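Local coordinates for Alr1585 protein (Nostoc sp., PDB 5C2I) that probably oxidises dyes and related substrates with hydrogen peroxide at its haem, as a tetrameric peroxidase of the dye-decolorizing (DyP) type, at residues Glu56-Trp61 with Arg174-Ile179; Gln67-Ser72 with Asn167-Lys172; His101-Leu106 with Tyr455-Ser460. The protein carries 1 engineered substitution. All blocks are in the same frame, centred on the assembly; numbering follows the deposited sequence.

Interactions 1 and 2 both join the region of helix 55-68 to helix 159-176, interaction 1 at the turn into strand 177-189 and interaction 2 from the loop just after helix 55-68; both lie beside the second subunit, their centres about 12 Å apart. Interaction 1 is buried and mainly apolar, one isoleucine meeting two valines and a tryptophan; interaction 2 is partly buried and sets an isoleucine against the face of a tyrosine whose hydroxyl end lies near an exposed glutamine. Interaction 3, also buried, joins helix 100-105 and strand 448-458 through a phenol oxygen at a phenyl edge. Val58 and Lys59 of interaction 1 touch Tyr105 and Leu106 of interaction 3. None has a cross-segment hydrogen bond.

Interaction 1 (Glu56-Trp61 with Arg174-Ile179)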
loop_
_atom_site.group_PDB
_atom_site.type_symbol
_atom_site.label_atom_id
_atom_site.label_comp_id
_atom_site.label_asym_id
_atom_site.label_seq_id
_atom_site.Cartn_x
_atom_site.Cartn_y
_atom_site.Cartn_z
ATOM N N GLU A 56 -12.314 -7.637 -48.694
ATOM C CA GLU A 56 -12.846 -6.267 -48.709
ATOM C C GLU A 56 -13.349 -5.843 -47.318
ATOM O O GLU A 56 -13.023 -4.743 -46.854
ATOM C CB GLU A 56 -13.952 -6.122 -49.773
ATOM C CG GLU A 56 -14.756 -4.816 -49.775
ATOM C CD GLU A 56 -14.005 -3.546 -50.196
ATOM O OE1 GLU A 56 -13.104 -3.629 -51.087
ATOM O OE2 GLU A 56 -14.322 -2.425 -49.640
ATOM N N VAL A 57 -14.095 -6.694 -46.625
ATOM C CA VAL A 57 -14.564 -6.306 -45.274
ATOM C C VAL A 57 -13.434 -6.278 -44.252
ATOM O O VAL A 57 -13.455 -5.481 -43.280
ATOM C CB VAL A 57 -15.757 -7.157 -44.775
ATOM C CG1 VAL A 57 -16.961 -6.939 -45.669
ATOM C CG2 VAL A 57 -15.415 -8.630 -44.689
ATOM N N VAL A 58 -12.400 -7.090 -44.459
ATOM C CA VAL A 58 -11.199 -6.979 -43.636
ATOM C C VAL A 58 -10.539 -5.632 -43.821
ATOM O O VAL A 58 -10.164 -4.961 -42.841
ATOM C CB VAL A 58 -10.184 -8.110 -43.923
ATOM C CG1 VAL A 58 -8.807 -7.803 -43.334
ATOM C CG2 VAL A 58 -10.716 -9.424 -43.376
ATOM N N LYS A 59 -10.431 -5.198 -45.066
ATOM C CA LYS A 59 -9.830 -3.909 -45.336
ATOM C C LYS A 59 -10.632 -2.780 -44.707
ATOM O O LYS A 59 -10.018 -1.836 -44.153
ATOM C CB LYS A 59 -9.661 -3.677 -46.819
ATOM C CG LYS A 59 -8.560 -4.519 -47.416
ATOM C CD LYS A 59 -8.357 -4.247 -48.885
ATOM C CE LYS A 59 -7.133 -4.996 -49.409
ATOM N NZ LYS A 59 -6.951 -4.800 -50.850
ATOM N N GLN A 60 -11.958 -2.877 -44.763
ATOM C CA GLN A 60 -12.803 -1.888 -44.112
ATOM C C GLN A 60 -12.571 -1.866 -42.597
ATOM O O GLN A 60 -12.540 -0.787 -41.976
ATOM C CB GLN A 60 -14.279 -2.133 -44.419
ATOM C CG GLN A 60 -14.668 -1.945 -45.892
ATOM C CD GLN A 60 -16.022 -2.565 -46.243
ATOM O OE1 GLN A 60 -16.800 -2.949 -45.380
ATOM N NE2 GLN A 60 -16.299 -2.655 -47.536
ATOM N N TRP A 61 -12.446 -3.040 -41.998
ATOM C CA TRP A 61 -12.181 -3.127 -40.555
ATOM C C TRP A 61 -10.831 -2.482 -40.189
ATOM O O TRP A 61 -10.733 -1.682 -39.241
ATOM C CB TRP A 61 -12.242 -4.572 -40.031
ATOM C CG TRP A 61 -12.034 -4.540 -38.579
ATOM C CD1 TRP A 61 -12.998 -4.313 -37.627
ATOM C CD2 TRP A 61 -10.793 -4.576 -37.903
ATOM N NE1 TRP A 61 -12.418 -4.238 -36.395
ATOM C CE2 TRP A 61 -11.061 -4.375 -36.532
ATOM C CE3 TRP A 61 -9.470 -4.756 -38.317
ATOM C CZ2 TRP A 61 -10.046 -4.345 -35.562
ATOM C CZ3 TRP A 61 -8.452 -4.732 -37.346
ATOM C CH2 TRP A 61 -8.756 -4.520 -35.985
ATOM N N ARG A 174 -14.081 -9.969 -34.692
ATOM C CA ARG A 174 -14.344 -11.397 -34.782
ATOM C C ARG A 174 -15.157 -11.756 -36.003
ATOM O O ARG A 174 -15.144 -12.912 -36.422
ATOM C CB ARG A 174 -15.095 -11.901 -33.555
ATOM C CG ARG A 174 -14.218 -12.105 -32.347
ATOM C CD ARG A 174 -15.019 -12.624 -31.144
ATOM N NE ARG A 174 -14.112 -12.702 -30.002
ATOM C CZ ARG A 174 -14.155 -11.953 -28.907
ATOM N NH1 ARG A 174 -15.138 -11.028 -28.702
ATOM N NH2 ARG A 174 -13.188 -12.147 -27.991
ATOM N N GLN A 175 -15.889 -10.794 -36.558
ATOM C CA GLN A 175 -16.675 -11.061 -37.764
ATOM C C GLN A 175 -15.769 -11.388 -38.939
ATOM O O GLN A 175 -16.139 -12.164 -39.812
ATOM C CB GLN A 175 -17.541 -9.843 -38.120
ATOM C CG GLN A 175 -18.579 -9.493 -37.063
ATOM C CD GLN A 175 -19.687 -10.541 -36.986
ATOM O OE1 GLN A 175 -19.838 -11.230 -35.978
ATOM N NE2 GLN A 175 -20.443 -10.679 -38.064
ATOM N N ILE A 176 -14.578 -10.788 -38.938
ATOM C CA ILE A 176 -13.682 -10.869 -40.098
ATOM C C ILE A 176 -12.338 -11.568 -39.843
ATOM O O ILE A 176 -11.535 -11.718 -40.760
ATOM C CB ILE A 176 -13.485 -9.461 -40.737
ATOM C CG1 ILE A 176 -13.001 -8.394 -39.742
ATOM C CG2 ILE A 176 -14.813 -8.977 -41.294
ATOM C CD1 ILE A 176 -11.493 -8.353 -39.570
ATOM N N ALA A 177 -12.080 -11.970 -38.593
ATOM C CA ALA A 177 -10.786 -12.559 -38.232
ATOM C C ALA A 177 -10.947 -13.577 -37.122
ATOM O O ALA A 177 -11.796 -13.403 -36.248
ATOM C CB ALA A 177 -9.819 -11.481 -37.776
ATOM N N GLU A 178 -10.111 -14.601 -37.151
ATOM C CA GLU A 178 -9.918 -15.485 -36.021
ATOM C C GLU A 178 -8.857 -14.867 -35.137
ATOM O O GLU A 178 -7.810 -14.438 -35.631
ATOM C CB GLU A 178 -9.407 -16.855 -36.482
ATOM C CG GLU A 178 -10.360 -17.602 -37.404
ATOM C CD GLU A 178 -11.660 -17.974 -36.722
ATOM O OE1 GLU A 178 -11.649 -18.128 -35.489
ATOM O OE2 GLU A 178 -12.699 -18.073 -37.408
ATOM N N ILE A 179 -9.119 -14.790 -33.848
ATOM C CA ILE A 179 -8.080 -14.422 -32.912
ATOM C C ILE A 179 -7.397 -15.735 -32.544
ATOM O O ILE A 179 -7.974 -16.538 -31.812
ATOM C CB ILE A 179 -8.677 -13.700 -31.695
ATOM C CG1 ILE A 179 -9.324 -12.369 -32.141
ATOM C CG2 ILE A 179 -7.617 -13.468 -30.657
ATOM C CD1 ILE A 179 -10.155 -11.689 -31.077
#
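Ile176 meets Val57, Val58 and Trp61, three residues on one side of helix 55-68, and supplies 110 of the 195 Å² buried between the segments. It sits where helix 159-176 passes into strand 177-189, with Val58 CA 5.8 Å from Ile176 CA.

The methyl contacts are the tightest. The side chains of Val57 and Ile176 run past each other in opposite directions, and Val57 CG2 and Ile176 CG2 are 3.5 Å apart, closer than usual for two methyls. Val58 comes across the root of the isoleucine instead: its CG2 is 3.8 Å from Ile176 CB and 3.6 Å from Ile176 O.

Against the tryptophan, the other branch is used. Ile176 CG1 stands between its backbone N and carbonyl carbon (chi1 54°), the crowded position; this sends CG1 toward Trp61, and chi2 (86°) sets CD1 3.9 Å from Trp61 CB. The two side chains cross at about a right angle, and CD1 approaches the indole obliquely, 4.0 Å from Trp61 CG. Phe65, one helical turn on, meets the same indole with its plane at about 20°.

Lys51 holds the turn, pairing through its backbone with Ile176 and through NZ with Arg174 O. With no hydrogen bond across it, the contact joins helix 55-68 to that turn within the ferredoxin-like βαββαβ unit by dispersion and burial, consistent with a fit that depends on complementary side-chain shapes.

Interaction 2 (Gln67-Ser72 with Asn167-Lys172); sequences QTYITS and NQITQK
Gln168 O accepts the amide N of Gln171 at 3.2 Å, an i to i+3 backbone bond in helix 159-176, on the turn whose Gln168 and Ile169 meet Tyr69. This is helix-side packing in the ferredoxin-like fold of the N-terminal DyP domain: Tyr69 follows the end of helix 55-68, and its ring spans to helix 159-176.

The main event is a CH-pi contact. Ile169 CD1 lies 3.9 Å from the centroid of the Tyr69 ring and 12° from the ring normal, thus almost squarely over the face. The CG1 methylene covers the phenol end of the same face, 3.6 Å from Tyr69 CZ. The first torsion of the isoleucine (chi1 -71°) directs CG1 to the ring, and the extended second torsion carries CD1 over its centre. Beyond the hydroxyl the contact thins, Gln168 NE2 staying 4.4 Å from Tyr69 OH, too far for a bond.

With an alanine in place of Tyr69 the ring over CD1 and CG1 is gone, which is likely to open a gap between the loop after helix 55-68 and helix 159-176 and leave Ile169 without its aromatic partner.

Helix 159-176 also faces the second subunit, where Gln171 bonds Glu141 and Gly143 of that chain, and Asn167 bonds its Asp184. On the opposite face of the Tyr69 ring, Thr68 CG2 stands 3.5 Å above the plane, offset toward the rim.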
loop_
_atom_site.group_PDB
_atom_site.type_symbol
_atom_site.label_atom_id
_atom_site.label_comp_id
_atom_site.label_asym_id
_atom_site.label_seq_id
_atom_site.Cartn_x
_atom_site.Cartn_y
_atom_site.Cartn_z
ATOM N N GLN A 67 -8.475 4.572 -38.298
ATOM C CA GLN A 67 -9.099 5.883 -38.110
ATOM C C GLN A 67 -9.395 6.141 -36.647
ATOM O O GLN A 67 -9.280 7.265 -36.180
ATOM C CB GLN A 67 -10.396 5.999 -38.917
ATOM C CG GLN A 67 -10.156 6.103 -40.408
ATOM C CD GLN A 67 -11.406 5.849 -41.238
ATOM O OE1 GLN A 67 -12.397 5.261 -40.770
ATOM N NE2 GLN A 67 -11.356 6.276 -42.499
ATOM N N THR A 68 -9.832 5.111 -35.921
ATOM C CA THR A 68 -10.369 5.292 -34.573
ATOM C C THR A 68 -9.336 5.145 -33.468
ATOM O O THR A 68 -9.379 5.879 -32.470
ATOM C CB THR A 68 -11.519 4.306 -34.322
ATOM O OG1 THR A 68 -12.502 4.503 -35.344
ATOM C CG2 THR A 68 -12.201 4.576 -32.997
ATOM N N TYR A 69 -8.434 4.171 -33.605
ATOM C CA TYR A 69 -7.595 3.772 -32.475
ATOM C C TYR A 69 -6.096 3.969 -32.612
ATOM O O TYR A 69 -5.434 4.218 -31.608
ATOM C CB TYR A 69 -7.838 2.279 -32.161
ATOM C CG TYR A 69 -9.209 2.060 -31.555
ATOM C CD1 TYR A 69 -9.445 2.357 -30.232
ATOM C CD2 TYR A 69 -10.253 1.535 -32.304
ATOM C CE1 TYR A 69 -10.715 2.173 -29.662
ATOM C CE2 TYR A 69 -11.502 1.312 -31.746
ATOM C CZ TYR A 69 -11.723 1.632 -30.422
ATOM O OH TYR A 69 -12.959 1.427 -29.863
ATOM N N ILE A 70 -5.539 3.758 -33.798
ATOM C CA ILE A 70 -4.072 3.687 -33.895
ATOM C C ILE A 70 -3.470 5.013 -33.431
ATOM O O ILE A 70 -3.899 6.098 -33.840
ATOM C CB ILE A 70 -3.585 3.288 -35.300
ATOM C CG1 ILE A 70 -4.012 1.828 -35.590
ATOM C CG2 ILE A 70 -2.078 3.395 -35.382
ATOM C CD1 ILE A 70 -3.653 1.320 -36.959
ATOM N N THR A 71 -2.425 4.897 -32.637
ATOM C CA THR A 71 -1.730 6.031 -32.061
ATOM C C THR A 71 -0.515 6.367 -32.908
ATOM O O THR A 71 0.377 5.548 -33.031
ATOM C CB THR A 71 -1.263 5.680 -30.640
ATOM O OG1 THR A 71 -2.355 5.152 -29.884
ATOM C CG2 THR A 71 -0.719 6.914 -29.909
ATOM N N SER A 72 -0.448 7.599 -33.417
ATOM C CA SER A 72 0.775 8.065 -34.064
ATOM C C SER A 72 1.846 8.449 -33.018
ATOM O O SER A 72 1.544 8.682 -31.849
ATOM C CB SER A 72 0.466 9.256 -34.950
ATOM O OG SER A 72 0.119 10.377 -34.171
ATOM N N ASN A 167 -12.697 -5.750 -25.411
ATOM C CA ASN A 167 -13.884 -6.520 -25.668
ATOM C C ASN A 167 -14.841 -5.810 -26.648
ATOM O O ASN A 167 -15.507 -6.467 -27.447
ATOM C CB ASN A 167 -14.643 -6.866 -24.373
ATOM C CG ASN A 167 -13.887 -7.859 -23.537
ATOM O OD1 ASN A 167 -13.020 -8.590 -24.057
ATOM N ND2 ASN A 167 -14.201 -7.920 -22.270
ATOM N N GLN A 168 -14.878 -4.491 -26.596
ATOM C CA GLN A 168 -15.633 -3.744 -27.592
ATOM C C GLN A 168 -15.010 -3.859 -28.987
ATOM O O GLN A 168 -15.698 -4.186 -29.943
ATOM C CB GLN A 168 -15.689 -2.281 -27.199
ATOM C CG GLN A 168 -16.567 -1.431 -28.090
ATOM C CD GLN A 168 -16.733 -0.024 -27.526
ATOM O OE1 GLN A 168 -16.505 0.234 -26.335
ATOM N NE2 GLN A 168 -17.118 0.898 -28.381
ATOM N N ILE A 169 -13.715 -3.610 -29.081
ATOM C CA ILE A 169 -12.995 -3.706 -30.344
ATOM C C ILE A 169 -13.181 -5.091 -30.980
ATOM O O ILE A 169 -13.416 -5.199 -32.196
ATOM C CB ILE A 169 -11.482 -3.402 -30.159
ATOM C CG1 ILE A 169 -11.285 -1.912 -29.887
ATOM C CG2 ILE A 169 -10.676 -3.907 -31.346
ATOM C CD1 ILE A 169 -9.937 -1.589 -29.327
ATOM N N THR A 170 -13.120 -6.153 -30.170
ATOM C CA THR A 170 -13.161 -7.492 -30.713
ATOM C C THR A 170 -14.523 -7.917 -31.297
ATOM O O THR A 170 -14.575 -8.913 -32.024
ATOM C CB THR A 170 -12.637 -8.555 -29.730
ATOM O OG1 THR A 170 -13.374 -8.498 -28.505
ATOM C CG2 THR A 170 -11.172 -8.297 -29.432
ATOM N N GLN A 171 -15.601 -7.210 -30.985
ATOM C CA GLN A 171 -16.893 -7.603 -31.509
ATOM C C GLN A 171 -16.931 -7.553 -33.015
ATOM O O GLN A 171 -17.336 -8.539 -33.633
ATOM C CB GLN A 171 -18.029 -6.760 -30.944
ATOM C CG GLN A 171 -18.247 -7.043 -29.467
ATOM C CD GLN A 171 -19.698 -7.007 -29.083
ATOM O OE1 GLN A 171 -20.536 -7.672 -29.710
ATOM N NE2 GLN A 171 -20.000 -6.296 -28.035
ATOM N N LYS A 172 -16.517 -6.427 -33.601
ATOM C CA LYS A 172 -16.528 -6.331 -35.059
ATOM C C LYS A 172 -15.356 -7.103 -35.624
ATOM O O LYS A 172 -15.445 -7.659 -36.704
ATOM C CB LYS A 172 -16.514 -4.881 -35.524
ATOM C CG LYS A 172 -17.888 -4.240 -35.375
ATOM C CD LYS A 172 -18.059 -2.975 -36.199
ATOM C CE LYS A 172 -19.518 -2.548 -36.164
ATOM N NZ LYS A 172 -19.741 -1.183 -36.729
#

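Interaction 3 (His101-Leu106 with Tyr455-Ser460)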
loop_
_atom_site.group_PDB
_atom_site.type_symbol
_atom_site.label_atom_id
_atom_site.label_comp_id
_atom_site.label_asym_id
_atom_site.label_seq_id
_atom_site.Cartn_x
_atom_site.Cartn_y
_atom_site.Cartn_z
ATOM N N HIS A 101 2.533 -12.790 -44.600
ATOM C CA HIS A 101 1.323 -13.539 -44.968
ATOM C C HIS A 101 0.106 -12.617 -44.966
ATOM O O HIS A 101 -0.825 -12.773 -45.765
ATOM C CB HIS A 101 1.103 -14.783 -44.078
ATOM C CG HIS A 101 1.895 -15.989 -44.493
ATOM N ND1 HIS A 101 2.997 -16.429 -43.790
ATOM C CD2 HIS A 101 1.762 -16.845 -45.531
ATOM C CE1 HIS A 101 3.492 -17.514 -44.353
ATOM N NE2 HIS A 101 2.765 -17.785 -45.415
ATOM N N GLY A 102 0.083 -11.685 -44.038
ATOM C CA GLY A 102 -1.006 -10.717 -43.954
ATOM C C GLY A 102 -1.095 -9.827 -45.177
ATOM O O GLY A 102 -2.169 -9.545 -45.666
ATOM N N TYR A 103 0.045 -9.359 -45.649
ATOM C CA TYR A 103 0.106 -8.602 -46.900
ATOM C C TYR A 103 -0.416 -9.413 -48.066
ATOM O O TYR A 103 -1.164 -8.898 -48.901
ATOM C CB TYR A 103 1.538 -8.126 -47.189
ATOM C CG TYR A 103 1.893 -6.775 -46.547
ATOM C CD1 TYR A 103 1.629 -5.571 -47.217
ATOM C CD2 TYR A 103 2.519 -6.710 -45.303
ATOM C CE1 TYR A 103 1.991 -4.340 -46.647
ATOM C CE2 TYR A 103 2.845 -5.490 -44.713
ATOM C CZ TYR A 103 2.575 -4.309 -45.400
ATOM O OH TYR A 103 2.889 -3.110 -44.796
ATOM N N GLU A 104 -0.070 -10.691 -48.106
ATOM C CA GLU A 104 -0.561 -11.559 -49.184
ATOM C C GLU A 104 -2.073 -11.719 -49.109
ATOM O O GLU A 104 -2.740 -11.664 -50.138
ATOM C CB GLU A 104 0.148 -12.901 -49.171
ATOM C CG GLU A 104 1.598 -12.803 -49.582
ATOM C CD GLU A 104 2.235 -14.196 -49.574
ATOM O OE1 GLU A 104 2.257 -14.887 -48.548
ATOM O OE2 GLU A 104 2.685 -14.646 -50.609
ATOM N N TYR A 105 -2.590 -11.944 -47.897
ATOM C CA TYR A 105 -4.037 -12.039 -47.681
ATOM C C TYR A 105 -4.750 -10.782 -48.221
ATOM O O TYR A 105 -5.790 -10.892 -48.861
ATOM C CB TYR A 105 -4.373 -12.220 -46.186
ATOM C CG TYR A 105 -5.858 -12.179 -45.986
ATOM C CD1 TYR A 105 -6.510 -10.968 -45.817
ATOM C CD2 TYR A 105 -6.613 -13.334 -46.028
ATOM C CE1 TYR A 105 -7.895 -10.924 -45.697
ATOM C CE2 TYR A 105 -7.987 -13.308 -45.891
ATOM C CZ TYR A 105 -8.626 -12.096 -45.726
ATOM O OH TYR A 105 -10.020 -12.062 -45.610
ATOM N N LEU A 106 -4.146 -9.629 -47.994
ATOM C CA LEU A 106 -4.670 -8.356 -48.427
ATOM C C LEU A 106 -4.477 -8.058 -49.915
ATOM O O LEU A 106 -4.845 -6.996 -50.380
ATOM C CB LEU A 106 -4.071 -7.229 -47.559
ATOM C CG LEU A 106 -4.511 -7.283 -46.100
ATOM C CD1 LEU A 106 -3.681 -6.286 -45.289
ATOM C CD2 LEU A 106 -6.001 -7.035 -45.933
ATOM N N TYR A 455 7.671 -12.257 -37.391
ATOM C CA TYR A 455 8.163 -10.969 -37.842
ATOM C C TYR A 455 7.031 -10.180 -38.470
ATOM O O TYR A 455 6.254 -10.731 -39.257
ATOM C CB TYR A 455 9.181 -11.175 -38.928
ATOM C CG TYR A 455 10.446 -11.938 -38.591
ATOM C CD1 TYR A 455 11.284 -11.552 -37.549
ATOM C CD2 TYR A 455 10.847 -13.016 -39.384
ATOM C CE1 TYR A 455 12.477 -12.234 -37.279
ATOM C CE2 TYR A 455 12.041 -13.668 -39.151
ATOM C CZ TYR A 455 12.854 -13.260 -38.097
ATOM O OH TYR A 455 14.059 -13.921 -37.896
ATOM N N PHE A 456 6.943 -8.902 -38.148
ATOM C CA PHE A 456 5.920 -8.012 -38.706
ATOM C C PHE A 456 6.498 -6.706 -39.199
ATOM O O PHE A 456 7.638 -6.347 -38.870
ATOM C CB PHE A 456 4.876 -7.643 -37.649
ATOM C CG PHE A 456 4.183 -8.825 -36.993
ATOM C CD1 PHE A 456 4.736 -9.434 -35.871
ATOM C CD2 PHE A 456 2.969 -9.259 -37.430
ATOM C CE1 PHE A 456 4.103 -10.499 -35.273
ATOM C CE2 PHE A 456 2.301 -10.303 -36.810
ATOM C CZ PHE A 456 2.893 -10.954 -35.743
ATOM N N PHE A 457 5.678 -5.961 -39.946
ATOM C CA PHE A 457 5.958 -4.564 -40.286
ATOM C C PHE A 457 4.851 -3.725 -39.668
ATOM O O PHE A 457 3.676 -4.117 -39.708
ATOM C CB PHE A 457 5.974 -4.398 -41.785
ATOM C CG PHE A 457 6.411 -3.038 -42.242
ATOM C CD1 PHE A 457 7.704 -2.602 -42.027
ATOM C CD2 PHE A 457 5.539 -2.212 -42.882
ATOM C CE1 PHE A 457 8.115 -1.346 -42.434
ATOM C CE2 PHE A 457 5.944 -0.958 -43.363
ATOM C CZ PHE A 457 7.233 -0.508 -43.093
ATOM N N ALA A 458 5.238 -2.623 -39.024
ATOM C CA ALA A 458 4.317 -1.588 -38.566
ATOM C C ALA A 458 4.133 -0.606 -39.713
ATOM O O ALA A 458 5.016 0.208 -39.957
ATOM C CB ALA A 458 4.889 -0.869 -37.356
ATOM N N PRO A 459 2.995 -0.672 -40.444
ATOM C CA PRO A 459 2.854 0.230 -41.574
ATOM C C PRO A 459 2.573 1.669 -41.162
ATOM O O PRO A 459 2.212 1.927 -40.024
ATOM C CB PRO A 459 1.658 -0.359 -42.357
ATOM C CG PRO A 459 1.406 -1.694 -41.763
ATOM C CD PRO A 459 1.872 -1.606 -40.345
ATOM N N SER A 460 2.742 2.594 -42.097
ATOM C CA SER A 460 2.345 3.977 -41.894
ATOM C C SER A 460 0.841 4.003 -41.702
ATOM O O SER A 460 0.114 3.100 -42.181
ATOM C CB SER A 460 2.742 4.824 -43.118
ATOM O OG SER A 460 2.015 4.452 -44.285
#
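Tyr103 and Phe457 mark the closest backbone approach, yet their CA atoms are 9.7 Å apart, so the contact is made by side chains spanning between helix 100-105 and strand 448-458. The helical side is regular, with Tyr105 N bonded to His101 O at 2.9 Å. The other side is extended, and its backbone bonds alternate: Phe456 and Ala458 pair with Leu254 and Ser252, while Phe457 between them pairs with Leu98 of strand 93-98. The end of strand 448-458 is therefore held between strands belonging to two different sheets, and the helix packs over this junction.

Among the side chains, the phenol oxygen does the touching. Tyr103 OH sits at the edge of the Phe457 ring, near the ring plane, 3.4 Å from Phe457 CD2; Phe457 CE2 is 4.0 Å from the same oxygen. The first torsion of Phe457 (chi1 -173°, CG anti to the backbone N) carries the ring toward Tyr103, and chi2 (66°) turns its CD2 edge to the hydroxyl. The rings themselves are not stacked: the side chains cross obliquely, and Tyr103 CZ remains 4.4 Å from Phe457 CD2.

Pro459 supplies the second wall. Its CG lies 3.7 Å from Tyr103 OH, and its CB is 3.9 Å from that atom, the proline passing the tyrosine in the opposite direction. Pro114, Leu98 and Phe119 of the same chain also touch Tyr103, and Phe119 reaches Phe457 too, so the pair is enclosed.

Just beyond, Ser460 caps the helix 461-465 through OG. The contact joins the N-terminal DyP domain to the C-terminal part of the chain without a hydrogen bond between the segments. An oxygen set near the plane of a phenyl edge faces weakly positive C-H groups, which probably adds a small electrostatic attraction to what is otherwise van der Waals packing.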